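Local coordinates for protein CurH (Lyngbya majuscula, PDB 3KG7) that probably catalyses dehydration of beta-hydroxyacyl intermediates during curacin biosynthesis, acting as the dehydratase domain of a polyketide synthase module, at residues Q23-Q28 / Q89-T94; V62-A67 / M234-P239; A66-I71 / A120-S125; V98-V103 / V124-P129; Y263-L268 / G276-F281. One frame throughout, in Å; residues are numbered along the deposited sequence.

Contact 1: residues Q23-Q28 / Q89-T94; sequences QTIYHQ and QLMLHT
Strands 24-28 and 89-92 form an antiparallel pair in the first hotdog of the double hotdog fold. T24 pairs with L92 and Y26 with L90, each through two nearly straight backbone hydrogen bonds. The bond from L92 N to T24 O, 2.8 Å, runs almost along the C=O axis. L90 and L92 share a face of the sheet with Y26. L90 CD2 lies 3.9 Å from Y26 CD2, and L92 CD2 sits at the ring edge, 4.4 Å from Y26 CE2. On the other face is M91, a selenomethionine. Its CG is anti to the backbone N, and the chain bends at chi2 (73°) and again at chi3. This brings SE to 3.6 Å from I25 CG1 and turns the methyl toward Q23. The extended Q23 chain crosses M91 obliquely, with OE1 3.2 Å from M91 CE. Its NE2 reaches H93 CD2 at 3.4 Å, the amide and ring planes 72° apart. An alanine at Q23 would lose this amide and is likely to leave the M91 methyl and the H93 ring less well packed. Further out, helix 52-62 packs on Y26 and L90 through A61, M57 and T58. The Q89 amide bonds to backbone atoms of E17 and A19 of the second subunit, so the M91 face also serves the dimer. M91 CG stands over one face of the H93 ring, offset toward its rim.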
# COMPACT_ATOMS: atom_id res chain seq x y z
N GLN C 23 6.00 5.19 4.06
CA GLN C 23 5.68 3.98 4.80
C GLN C 23 5.91 2.77 3.92
O GLN C 23 6.08 2.90 2.71
CB GLN C 23 4.22 3.99 5.27
CG GLN C 23 3.97 4.82 6.51
CD GLN C 23 2.52 5.29 6.62
OE1 GLN C 23 1.77 5.29 5.64
NE2 GLN C 23 2.13 5.71 7.82
N THR C 24 5.91 1.59 4.54
CA THR C 24 6.00 0.34 3.82
C THR C 24 4.93 -0.60 4.35
O THR C 24 4.80 -0.80 5.57
CB THR C 24 7.38 -0.30 4.03
OG1 THR C 24 8.40 0.66 3.72
CG2 THR C 24 7.58 -1.50 3.13
N ILE C 25 4.13 -1.16 3.45
CA ILE C 25 3.13 -2.16 3.83
C ILE C 25 3.54 -3.48 3.25
O ILE C 25 3.87 -3.57 2.08
CB ILE C 25 1.70 -1.85 3.31
CG1 ILE C 25 1.28 -0.43 3.63
CG2 ILE C 25 0.67 -2.80 3.94
CD1 ILE C 25 0.04 -0.00 2.86
N TYR C 26 3.53 -4.51 4.09
CA TYR C 26 3.65 -5.88 3.64
C TYR C 26 2.29 -6.56 3.76
O TYR C 26 1.78 -6.76 4.87
CB TYR C 26 4.71 -6.60 4.44
CG TYR C 26 6.09 -5.98 4.35
CD1 TYR C 26 7.03 -6.45 3.41
CD2 TYR C 26 6.47 -4.93 5.20
CE1 TYR C 26 8.30 -5.88 3.32
CE2 TYR C 26 7.75 -4.36 5.11
CZ TYR C 26 8.65 -4.84 4.17
OH TYR C 26 9.91 -4.29 4.08
N HIS C 27 1.69 -6.90 2.62
CA HIS C 27 0.35 -7.47 2.64
C HIS C 27 0.30 -8.85 2.00
O HIS C 27 0.91 -9.08 0.97
CB HIS C 27 -0.65 -6.52 2.00
CG HIS C 27 -0.39 -6.24 0.55
ND1 HIS C 27 -1.16 -6.77 -0.46
CD2 HIS C 27 0.54 -5.46 -0.05
CE1 HIS C 27 -0.72 -6.34 -1.63
NE2 HIS C 27 0.31 -5.54 -1.41
N GLN C 28 -0.43 -9.76 2.65
CA GLN C 28 -0.61 -11.12 2.15
C GLN C 28 -1.90 -11.70 2.69
O GLN C 28 -2.47 -11.19 3.65
CB GLN C 28 0.54 -12.02 2.59
CG GLN C 28 0.52 -12.34 4.08
CD GLN C 28 1.81 -12.94 4.57
OE1 GLN C 28 2.34 -13.87 3.95
NE2 GLN C 28 2.34 -12.41 5.67
N GLN C 89 -1.87 -7.38 7.16
CA GLN C 89 -1.06 -6.22 6.80
C GLN C 89 -0.10 -5.86 7.92
O GLN C 89 -0.53 -5.63 9.05
CB GLN C 89 -1.94 -5.02 6.47
CG GLN C 89 -2.67 -5.12 5.14
CD GLN C 89 -3.28 -3.81 4.68
OE1 GLN C 89 -3.12 -2.78 5.33
NE2 GLN C 89 -3.98 -3.85 3.55
N LEU C 90 1.19 -5.85 7.60
CA LEU C 90 2.21 -5.36 8.53
C LEU C 90 2.61 -3.98 8.04
O LEU C 90 3.07 -3.83 6.90
CB LEU C 90 3.41 -6.29 8.57
CG LEU C 90 4.54 -5.95 9.55
CD1 LEU C 90 5.29 -7.21 9.98
CD2 LEU C 90 5.50 -4.92 8.97
N MSE C 91 2.42 -2.97 8.89
CA MSE C 91 2.68 -1.59 8.52
C MSE C 91 3.95 -1.09 9.21
O MSE C 91 4.04 -1.06 10.45
CB MSE C 91 1.44 -0.75 8.86
CG MSE C 91 1.57 0.76 8.64
SE MSE C 91 1.57 1.35 6.77
CE MSE C 91 0.25 2.79 6.95
N LEU C 92 4.94 -0.73 8.41
CA LEU C 92 6.22 -0.24 8.91
C LEU C 92 6.26 1.26 8.70
O LEU C 92 6.37 1.74 7.57
CB LEU C 92 7.37 -0.93 8.19
CG LEU C 92 8.81 -0.46 8.36
CD1 LEU C 92 9.33 -0.83 9.73
CD2 LEU C 92 9.68 -1.08 7.29
N HIS C 93 6.16 2.00 9.79
CA HIS C 93 6.05 3.45 9.68
C HIS C 93 7.36 4.10 9.32
O HIS C 93 8.43 3.52 9.47
CB HIS C 93 5.46 4.05 10.94
CG HIS C 93 4.04 3.67 11.17
ND1 HIS C 93 3.68 2.55 11.88
CD2 HIS C 93 2.88 4.23 10.75
CE1 HIS C 93 2.36 2.45 11.91
NE2 HIS C 93 1.85 3.46 11.23
N THR C 94 7.26 5.32 8.79
CA THR C 94 8.45 6.06 8.45
C THR C 94 9.14 6.49 9.75
O THR C 94 8.48 6.84 10.74
CB THR C 94 8.11 7.24 7.49
OG1 THR C 94 9.31 7.92 7.10
CG2 THR C 94 7.11 8.22 8.12

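Contact 2: residues V62-A67 / M234-P239; sequences VGVPAA and MTLSHP
The backbones of 64-67 and 234-239 run antiparallel, and A66 and L236 exchange two hydrogen bonds, both 3.1 Å: A66 N to L236 O and L236 N to A66 O. The second bond is the straighter, at 170°, and lies nearly along the C=O axis. A67 and T235 follow as a non-hydrogen-bonded pair. Their side chains share a face, where A67 CB meets T235 CG2 at 3.9 Å. Beyond the strand ends the contact passes to V64 and P65. V64 has CG1 anti to the carbonyl carbon (chi1 -69°), which places CG2 between the backbone N and the carbonyl carbon. The two methyls then part: CG1 crosses obliquely onto L236 CD2 at 3.9 Å, while CG2 packs on H238 CA at 3.7 Å and also reaches P239 CD. The peptide bond before P65 is cis. The P65 ring lies against the carbonyl of S237, and P65 CA makes a C-H...O contact with L236 O at 3.2 Å. That carbonyl oxygen therefore takes both an N-H and a C-H from the first segment. H238 points away from the first segment. Its ND1 donates to P239 O at 3.1 Å in the ring plane, from above the carbonyl plane, and its ring meets F275. S237 OG bonds to F275 O. The two strands belong to different halves of the double hotdog, so this pair is part of the seam where they join. No side-chain hydrogen bond or salt bridge links these two segments, so here the halves are held by backbone bonds and apolar contacts, which probably depend little on ionisation.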
# COMPACT_ATOMS: atom_id res chain seq x y z
N VAL C 62 13.30 -5.34 8.17
CA VAL C 62 14.37 -4.36 8.38
C VAL C 62 15.77 -4.98 8.26
O VAL C 62 16.74 -4.24 8.05
CB VAL C 62 14.26 -3.65 9.76
CG1 VAL C 62 12.88 -3.04 9.95
CG2 VAL C 62 14.59 -4.61 10.91
N GLY C 63 15.87 -6.30 8.40
CA GLY C 63 17.15 -6.99 8.36
C GLY C 63 17.89 -6.93 9.69
O GLY C 63 17.64 -6.04 10.51
N VAL C 64 18.81 -7.87 9.90
CA VAL C 64 19.63 -7.91 11.11
C VAL C 64 21.04 -7.46 10.78
O VAL C 64 21.44 -7.55 9.62
CB VAL C 64 19.66 -9.32 11.76
CG1 VAL C 64 18.30 -9.65 12.32
CG2 VAL C 64 20.12 -10.39 10.75
N PRO C 65 21.81 -6.96 11.77
CA PRO C 65 21.45 -6.83 13.19
C PRO C 65 20.39 -5.75 13.42
O PRO C 65 20.37 -4.73 12.73
CB PRO C 65 22.77 -6.43 13.86
CG PRO C 65 23.84 -6.64 12.82
CD PRO C 65 23.17 -6.45 11.51
N ALA C 66 19.51 -6.01 14.38
CA ALA C 66 18.39 -5.14 14.70
C ALA C 66 17.94 -5.39 16.12
O ALA C 66 18.24 -6.43 16.71
CB ALA C 66 17.22 -5.39 13.75
N ALA C 67 17.22 -4.43 16.65
CA ALA C 67 16.66 -4.50 17.99
C ALA C 67 15.21 -4.05 17.93
O ALA C 67 14.89 -3.04 17.30
CB ALA C 67 17.45 -3.62 18.93
N MSE C 234 13.82 -7.39 22.06
CA MSE C 234 14.32 -8.55 21.35
C MSE C 234 15.41 -8.09 20.38
O MSE C 234 15.18 -7.23 19.54
CB MSE C 234 13.19 -9.28 20.62
CG MSE C 234 13.41 -10.78 20.45
SE MSE C 234 14.29 -11.28 18.77
CE MSE C 234 15.28 -12.88 19.31
N THR C 235 16.60 -8.65 20.53
CA THR C 235 17.71 -8.31 19.64
C THR C 235 18.18 -9.55 18.91
O THR C 235 18.13 -10.66 19.45
CB THR C 235 18.91 -7.74 20.39
OG1 THR C 235 19.49 -8.77 21.20
CG2 THR C 235 18.50 -6.55 21.24
N LEU C 236 18.64 -9.36 17.68
CA LEU C 236 19.25 -10.43 16.93
C LEU C 236 20.38 -9.87 16.07
O LEU C 236 20.17 -8.91 15.31
CB LEU C 236 18.20 -11.16 16.08
CG LEU C 236 18.70 -12.36 15.28
CD1 LEU C 236 19.22 -13.47 16.21
CD2 LEU C 236 17.62 -12.87 14.35
N SER C 237 21.58 -10.44 16.20
CA SER C 237 22.77 -9.92 15.52
C SER C 237 22.92 -10.47 14.11
O SER C 237 23.37 -9.75 13.22
CB SER C 237 24.04 -10.22 16.30
OG SER C 237 23.92 -9.84 17.65
N HIS C 238 22.56 -11.74 13.92
CA HIS C 238 22.64 -12.36 12.59
C HIS C 238 21.63 -13.51 12.46
O HIS C 238 21.00 -13.88 13.45
CB HIS C 238 24.07 -12.81 12.25
CG HIS C 238 24.71 -13.68 13.28
ND1 HIS C 238 24.38 -15.01 13.44
CD2 HIS C 238 25.67 -13.41 14.20
CE1 HIS C 238 25.10 -15.52 14.42
NE2 HIS C 238 25.89 -14.58 14.90
N PRO C 239 21.46 -14.06 11.24
CA PRO C 239 20.49 -15.13 11.06
C PRO C 239 20.82 -16.33 11.94
O PRO C 239 21.99 -16.59 12.22
CB PRO C 239 20.66 -15.51 9.59
CG PRO C 239 21.23 -14.31 8.96
CD PRO C 239 22.14 -13.73 9.98

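Contact 3: residues A66-I71 / A120-S125; sequences AAVEDI and ASMSVS
V68 and, past the corner at D70, I71 meet M122 on the side facing helix 52-62 of an antiparallel strand pair, 66-69 with 120-124, in the first hotdog of the double hotdog fold. M122 is a selenomethionine with CG between the backbone N and the carbonyl carbon (chi1 69°) and a chain bent at chi2 and chi3. It crosses V68 obliquely, so that V68 CG1 lies 3.5 Å from M122 CG. I71 instead runs alongside M122, pointing the same way, with I71 CG1 3.6 Å from M122 CB. The helix packs on this group through I55 and T58. The outer face is polar. E69 extends beyond CG toward S125, but its main partner is K100, which forms a salt bridge with OE1; the contact of OE2 with S125 OG is weak. A67 CB packs on S125 CB. The backbone bonds E69 N to S123 O (2.7 Å) and S123 N to E69 O (2.9 Å) are nearly straight and lie almost along the C=O axes. C-H...O contacts follow at the corner, including M122 CA to D70 O at 3.5 Å. At the other end S125 N donates to A67 O at 2.8 Å, from 26° above the carbonyl plane.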
# COMPACT_ATOMS: atom_id res chain seq x y z
N ALA C 66 19.51 -6.01 14.38
CA ALA C 66 18.39 -5.14 14.70
C ALA C 66 17.94 -5.39 16.12
O ALA C 66 18.24 -6.43 16.71
CB ALA C 66 17.22 -5.39 13.75
N ALA C 67 17.22 -4.43 16.65
CA ALA C 67 16.66 -4.50 17.99
C ALA C 67 15.21 -4.05 17.93
O ALA C 67 14.89 -3.04 17.30
CB ALA C 67 17.45 -3.62 18.93
N VAL C 68 14.32 -4.80 18.57
CA VAL C 68 12.89 -4.47 18.54
C VAL C 68 12.40 -4.29 19.96
O VAL C 68 12.61 -5.16 20.81
CB VAL C 68 12.06 -5.54 17.83
CG1 VAL C 68 10.66 -5.02 17.58
CG2 VAL C 68 12.70 -5.92 16.49
N GLU C 69 11.76 -3.16 20.22
CA GLU C 69 11.38 -2.83 21.59
C GLU C 69 9.90 -2.50 21.75
O GLU C 69 9.21 -2.21 20.78
CB GLU C 69 12.29 -1.74 22.18
CG GLU C 69 12.56 -0.56 21.27
CD GLU C 69 13.82 0.21 21.66
OE1 GLU C 69 13.77 1.46 21.72
OE2 GLU C 69 14.86 -0.44 21.93
N ASP C 70 9.44 -2.55 23.01
CA ASP C 70 8.03 -2.30 23.38
C ASP C 70 7.05 -3.08 22.50
O ASP C 70 6.19 -2.50 21.83
CB ASP C 70 7.70 -0.81 23.36
CG ASP C 70 8.65 0.00 24.22
OD1 ASP C 70 9.75 0.36 23.73
OD2 ASP C 70 8.29 0.28 25.38
N ILE C 71 7.20 -4.40 22.53
CA ILE C 71 6.38 -5.30 21.73
C ILE C 71 5.14 -5.66 22.52
O ILE C 71 5.24 -6.06 23.68
CB ILE C 71 7.15 -6.59 21.35
CG1 ILE C 71 8.44 -6.26 20.59
CG2 ILE C 71 6.25 -7.51 20.52
CD1 ILE C 71 9.51 -7.34 20.67
N ALA C 120 -0.54 -7.02 16.77
CA ALA C 120 0.75 -6.65 17.32
C ALA C 120 1.15 -5.19 17.07
O ALA C 120 0.74 -4.58 16.08
CB ALA C 120 1.84 -7.59 16.80
N SER C 121 1.95 -4.65 18.00
CA SER C 121 2.61 -3.37 17.82
C SER C 121 4.02 -3.46 18.39
O SER C 121 4.25 -4.22 19.35
CB SER C 121 1.85 -2.26 18.53
OG SER C 121 1.66 -2.57 19.90
N MSE C 122 4.95 -2.71 17.82
CA MSE C 122 6.31 -2.63 18.35
C MSE C 122 7.09 -1.50 17.68
O MSE C 122 6.62 -0.90 16.71
CB MSE C 122 7.06 -3.96 18.17
CG MSE C 122 7.38 -4.30 16.73
SE MSE C 122 7.26 -6.21 16.38
CE MSE C 122 5.34 -6.45 16.64
N SER C 123 8.27 -1.22 18.21
CA SER C 123 9.18 -0.25 17.62
C SER C 123 10.49 -0.92 17.27
O SER C 123 11.06 -1.68 18.07
CB SER C 123 9.45 0.91 18.58
OG SER C 123 8.44 1.91 18.49
N VAL C 124 10.96 -0.66 16.06
CA VAL C 124 12.32 -0.98 15.67
C VAL C 124 13.20 0.10 16.30
O VAL C 124 12.96 1.29 16.09
CB VAL C 124 12.46 -0.98 14.14
CG1 VAL C 124 13.87 -1.41 13.71
CG2 VAL C 124 11.42 -1.89 13.54
N SER C 125 14.19 -0.31 17.10
CA SER C 125 15.12 0.64 17.71
C SER C 125 15.94 1.36 16.64
O SER C 125 16.23 0.79 15.59
CB SER C 125 16.04 -0.10 18.68
OG SER C 125 16.84 0.81 19.44

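Contact 4: residues V98-V103 / V124-P129; sequences VGKQFV and VSENPP
E126 has CG between the backbone N and the carbonyl carbon (chi1 76°) and a bend at chi2 (-86°), which folds its carboxylate toward 98-100. K100 starts with CG anti to the carbonyl carbon and bends at its far end (chi4 -86°). The two chains cross obliquely. OE1 of E126 lies beside the K100 chain near CG and forms a salt bridge with K100 NZ at 3.5 Å. V98 CG1 lies beside the other oxygen, 3.7 Å from E126 OE2. G99 has positive phi, and a side chain there would press on E126 CB. Next comes the last pair of strands 101-109 and 117-124. V124 N donates to Q101 O at 2.8 Å, and Q101 N reaches a lone pair of V124 O at a longer 3.3 Å. The Q101 amide lies alongside V124, with NE2 3.7 Å from V124 CG1. V124 CG2 also meets V103 CG2 at 3.8 Å. T58 of helix 52-62 packs on both valines, and V62 on V124. After this pair the chain leaves the strand in an ST turn, where S125 OG accepts from N127 N. An alanine at E126 would remove the carboxylate and would probably loosen the 98-100 loop from the segment leaving the sheet. K100 NZ also pairs with E69, its stronger partner. One ammonium between two carboxylates is likely to stay protonated and to ease the repulsion between them.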
# COMPACT_ATOMS: atom_id res chain seq x y z
N VAL C 98 13.53 10.56 16.57
CA VAL C 98 14.56 9.76 17.24
C VAL C 98 15.06 8.64 16.31
O VAL C 98 16.03 7.95 16.63
CB VAL C 98 14.07 9.16 18.59
CG1 VAL C 98 15.26 8.95 19.53
CG2 VAL C 98 13.05 10.07 19.24
N GLY C 99 14.40 8.48 15.17
CA GLY C 99 14.79 7.50 14.17
C GLY C 99 14.22 6.11 14.38
O GLY C 99 14.64 5.17 13.72
N LYS C 100 13.26 6.00 15.30
CA LYS C 100 12.53 4.75 15.56
C LYS C 100 11.45 4.52 14.51
O LYS C 100 10.82 5.47 14.03
CB LYS C 100 11.84 4.80 16.92
CG LYS C 100 12.73 4.90 18.14
CD LYS C 100 11.91 4.62 19.39
CE LYS C 100 12.47 5.34 20.60
NZ LYS C 100 13.53 4.55 21.27
N GLN C 101 11.21 3.25 14.16
CA GLN C 101 10.16 2.89 13.22
C GLN C 101 9.07 2.11 13.95
O GLN C 101 9.32 1.02 14.48
CB GLN C 101 10.70 2.03 12.06
CG GLN C 101 11.73 2.71 11.16
CD GLN C 101 12.56 1.71 10.37
OE1 GLN C 101 12.34 1.49 9.17
NE2 GLN C 101 13.52 1.07 11.04
N PHE C 102 7.87 2.67 13.97
CA PHE C 102 6.73 1.99 14.57
C PHE C 102 6.24 0.90 13.61
O PHE C 102 6.26 1.08 12.39
CB PHE C 102 5.62 3.00 14.88
CG PHE C 102 4.55 2.48 15.79
CD1 PHE C 102 4.88 1.85 16.99
CD2 PHE C 102 3.21 2.62 15.45
CE1 PHE C 102 3.88 1.36 17.83
CE2 PHE C 102 2.20 2.14 16.28
CZ PHE C 102 2.53 1.51 17.47
N VAL C 103 5.83 -0.23 14.17
CA VAL C 103 5.32 -1.35 13.37
C VAL C 103 4.00 -1.81 13.96
O VAL C 103 3.87 -1.92 15.18
CB VAL C 103 6.32 -2.54 13.35
CG1 VAL C 103 5.74 -3.73 12.59
CG2 VAL C 103 7.67 -2.13 12.75
N VAL C 124 10.96 -0.66 16.06
CA VAL C 124 12.32 -0.98 15.67
C VAL C 124 13.20 0.10 16.30
O VAL C 124 12.96 1.29 16.09
CB VAL C 124 12.46 -0.98 14.14
CG1 VAL C 124 13.87 -1.41 13.71
CG2 VAL C 124 11.42 -1.89 13.54
N SER C 125 14.19 -0.31 17.10
CA SER C 125 15.12 0.64 17.71
C SER C 125 15.94 1.36 16.64
O SER C 125 16.23 0.79 15.59
CB SER C 125 16.04 -0.10 18.68
OG SER C 125 16.84 0.81 19.44
N GLU C 126 16.29 2.63 16.88
CA GLU C 126 17.16 3.36 15.95
C GLU C 126 18.61 2.94 16.15
O GLU C 126 19.49 3.30 15.36
CB GLU C 126 17.02 4.88 16.09
CG GLU C 126 17.69 5.49 17.32
CD GLU C 126 16.82 5.47 18.57
OE1 GLU C 126 15.64 5.08 18.47
OE2 GLU C 126 17.33 5.85 19.65
N ASN C 127 18.85 2.18 17.22
CA ASN C 127 20.18 1.74 17.57
C ASN C 127 20.37 0.25 17.39
O ASN C 127 19.74 -0.54 18.10
CB ASN C 127 20.53 2.12 19.01
CG ASN C 127 21.07 3.51 19.12
OD1 ASN C 127 22.17 3.80 18.64
ND2 ASN C 127 20.30 4.40 19.75
N PRO C 128 21.25 -0.14 16.46
CA PRO C 128 21.73 -1.51 16.39
C PRO C 128 22.14 -1.97 17.79
O PRO C 128 22.78 -1.22 18.52
CB PRO C 128 22.98 -1.40 15.50
CG PRO C 128 23.22 0.09 15.31
CD PRO C 128 21.87 0.69 15.41
N PRO C 129 21.76 -3.20 18.18
CA PRO C 129 22.19 -3.66 19.49
C PRO C 129 23.71 -3.63 19.58
O PRO C 129 24.38 -3.72 18.54
CB PRO C 129 21.69 -5.12 19.54
CG PRO C 129 21.37 -5.48 18.13
CD PRO C 129 20.95 -4.21 17.48

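Contact 5: residues Y263-L268 / G276-F281; sequences YDIQLL and GRINGF
Backbone hydrogen bonds come first. I265 and I278 exchange two, with I278 N 2.8 Å from I265 O, and L267 N donates to G276 O at 2.7 Å. Y263 and F281 also bond both ways, but with more bent geometry. Between Y263/F281 and I265/I278 the register slips by one residue. There the D264 carboxylate turns in: G280 N donates to D264 OD1 at 2.9 Å, nearly along the C-O axis. G280 has positive phi, which suits glycine. The aromatic contact sits beside the slip. The F281 edge points to the Y263 face in an offset edge-to-face pair, centroids 5.3 Å apart and planes at 70°. Y263 OH lies near the plane of the F281 ring and bonds onward to T209 O. Among polar side chains, Q266 bends at chi2 and puts its amide over R277. Q266 NE2 is 3.3 Å above the centre of the guanidinium, with the planes 80° apart. Q266 OE1 also sits over that face, so the guanidinium N-H groups do not aim at it. I278 CD1 packs on L267 CD1 at 4.1 Å and more loosely on I265. Together these features mark an antiparallel beta hairpin with a G1 bulge, in the second hotdog.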
# COMPACT_ATOMS: atom_id res chain seq x y z
N TYR C 263 10.08 -13.66 31.73
CA TYR C 263 11.44 -14.22 31.73
C TYR C 263 12.33 -13.76 30.57
O TYR C 263 11.90 -13.02 29.69
CB TYR C 263 11.44 -15.76 31.86
CG TYR C 263 10.57 -16.52 30.87
CD1 TYR C 263 9.19 -16.64 31.07
CD2 TYR C 263 11.13 -17.15 29.76
CE1 TYR C 263 8.38 -17.35 30.17
CE2 TYR C 263 10.34 -17.86 28.85
CZ TYR C 263 8.97 -17.96 29.06
OH TYR C 263 8.18 -18.65 28.17
N ASP C 264 13.59 -14.19 30.61
CA ASP C 264 14.60 -13.80 29.62
C ASP C 264 15.20 -15.01 28.93
O ASP C 264 15.37 -16.07 29.54
CB ASP C 264 15.73 -13.02 30.32
CG ASP C 264 15.22 -11.78 31.00
OD1 ASP C 264 14.42 -11.05 30.38
OD2 ASP C 264 15.62 -11.55 32.16
N ILE C 265 15.51 -14.86 27.65
CA ILE C 265 16.12 -15.95 26.90
C ILE C 265 17.31 -15.45 26.12
O ILE C 265 17.22 -14.46 25.39
CB ILE C 265 15.11 -16.63 25.92
CG1 ILE C 265 13.90 -17.19 26.67
CG2 ILE C 265 15.79 -17.75 25.14
CD1 ILE C 265 12.60 -16.86 26.05
N GLN C 266 18.43 -16.15 26.26
CA GLN C 266 19.64 -15.87 25.48
C GLN C 266 19.75 -16.87 24.33
O GLN C 266 19.65 -18.08 24.53
CB GLN C 266 20.90 -15.95 26.35
CG GLN C 266 20.75 -15.38 27.77
CD GLN C 266 20.59 -13.86 27.82
OE1 GLN C 266 20.12 -13.33 28.83
NE2 GLN C 266 20.97 -13.17 26.75
N LEU C 267 19.94 -16.35 23.12
CA LEU C 267 20.16 -17.20 21.96
C LEU C 267 21.66 -17.42 21.77
O LEU C 267 22.42 -16.45 21.62
CB LEU C 267 19.53 -16.61 20.70
CG LEU C 267 18.02 -16.77 20.51
CD1 LEU C 267 17.21 -15.84 21.41
CD2 LEU C 267 17.66 -16.53 19.04
N LEU C 268 22.08 -18.68 21.81
CA LEU C 268 23.49 -19.06 21.69
C LEU C 268 23.70 -19.93 20.46
O LEU C 268 22.92 -20.85 20.22
CB LEU C 268 23.94 -19.83 22.93
CG LEU C 268 23.78 -19.24 24.33
CD1 LEU C 268 23.66 -20.36 25.33
CD2 LEU C 268 24.94 -18.33 24.69
N GLY C 276 21.71 -13.35 20.00
CA GLY C 276 20.41 -12.71 20.13
C GLY C 276 19.84 -12.91 21.52
O GLY C 276 20.29 -13.80 22.25
N ARG C 277 18.87 -12.09 21.90
CA ARG C 277 18.20 -12.25 23.19
C ARG C 277 16.78 -11.72 23.19
O ARG C 277 16.43 -10.85 22.39
CB ARG C 277 19.01 -11.62 24.33
CG ARG C 277 19.11 -10.10 24.28
CD ARG C 277 19.93 -9.58 25.45
NE ARG C 277 19.46 -10.13 26.73
CZ ARG C 277 20.17 -10.14 27.86
NH1 ARG C 277 21.40 -9.62 27.89
NH2 ARG C 277 19.65 -10.66 28.96
N ILE C 278 15.97 -12.28 24.08
CA ILE C 278 14.60 -11.85 24.30
C ILE C 278 14.48 -11.46 25.77
O ILE C 278 14.65 -12.30 26.65
CB ILE C 278 13.58 -12.98 23.97
CG1 ILE C 278 13.81 -13.51 22.55
CG2 ILE C 278 12.13 -12.50 24.15
CD1 ILE C 278 13.37 -14.92 22.34
N ASN C 279 14.21 -10.18 26.02
CA ASN C 279 14.06 -9.66 27.38
C ASN C 279 12.62 -9.33 27.75
O ASN C 279 11.88 -8.73 26.98
CB ASN C 279 14.94 -8.43 27.61
CG ASN C 279 16.41 -8.73 27.45
OD1 ASN C 279 16.99 -9.49 28.23
ND2 ASN C 279 17.02 -8.13 26.44
N GLY C 280 12.24 -9.73 28.96
CA GLY C 280 10.92 -9.43 29.49
C GLY C 280 9.79 -10.12 28.76
O GLY C 280 8.70 -9.56 28.63
N PHE C 281 10.05 -11.34 28.28
CA PHE C 281 9.03 -12.16 27.62
C PHE C 281 7.91 -12.49 28.60
O PHE C 281 8.08 -13.33 29.49
CB PHE C 281 9.64 -13.45 27.03
CG PHE C 281 8.65 -14.30 26.26
CD1 PHE C 281 8.13 -15.46 26.82
CD2 PHE C 281 8.24 -13.93 24.98
CE1 PHE C 281 7.20 -16.25 26.10
CE2 PHE C 281 7.32 -14.72 24.26
CZ PHE C 281 6.80 -15.88 24.82

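In the fold
Contacts 1, 3 and 4 belong to the first hotdog, contact 5 to the second, and contact 2 joins the halves. Contacts 2 and 3 use the same strand, 66-73, from its two edges. Contacts 3 and 4 share V124 and S125, with centres about 7 Å apart and a charge cluster between them. Contact 5 is the most buried, about 11 Å from the chain centre. Contacts 1 and 4 lie farther out, each about 19 Å away. Contact 1 meets the second subunit; contact 4, at a strand end and the loops beside it, adds a salt bridge to its backbone pair. A T235-R277 backbone bond links contact 5 to contact 2, continuing the pairing from the seam deeper into the second hotdog.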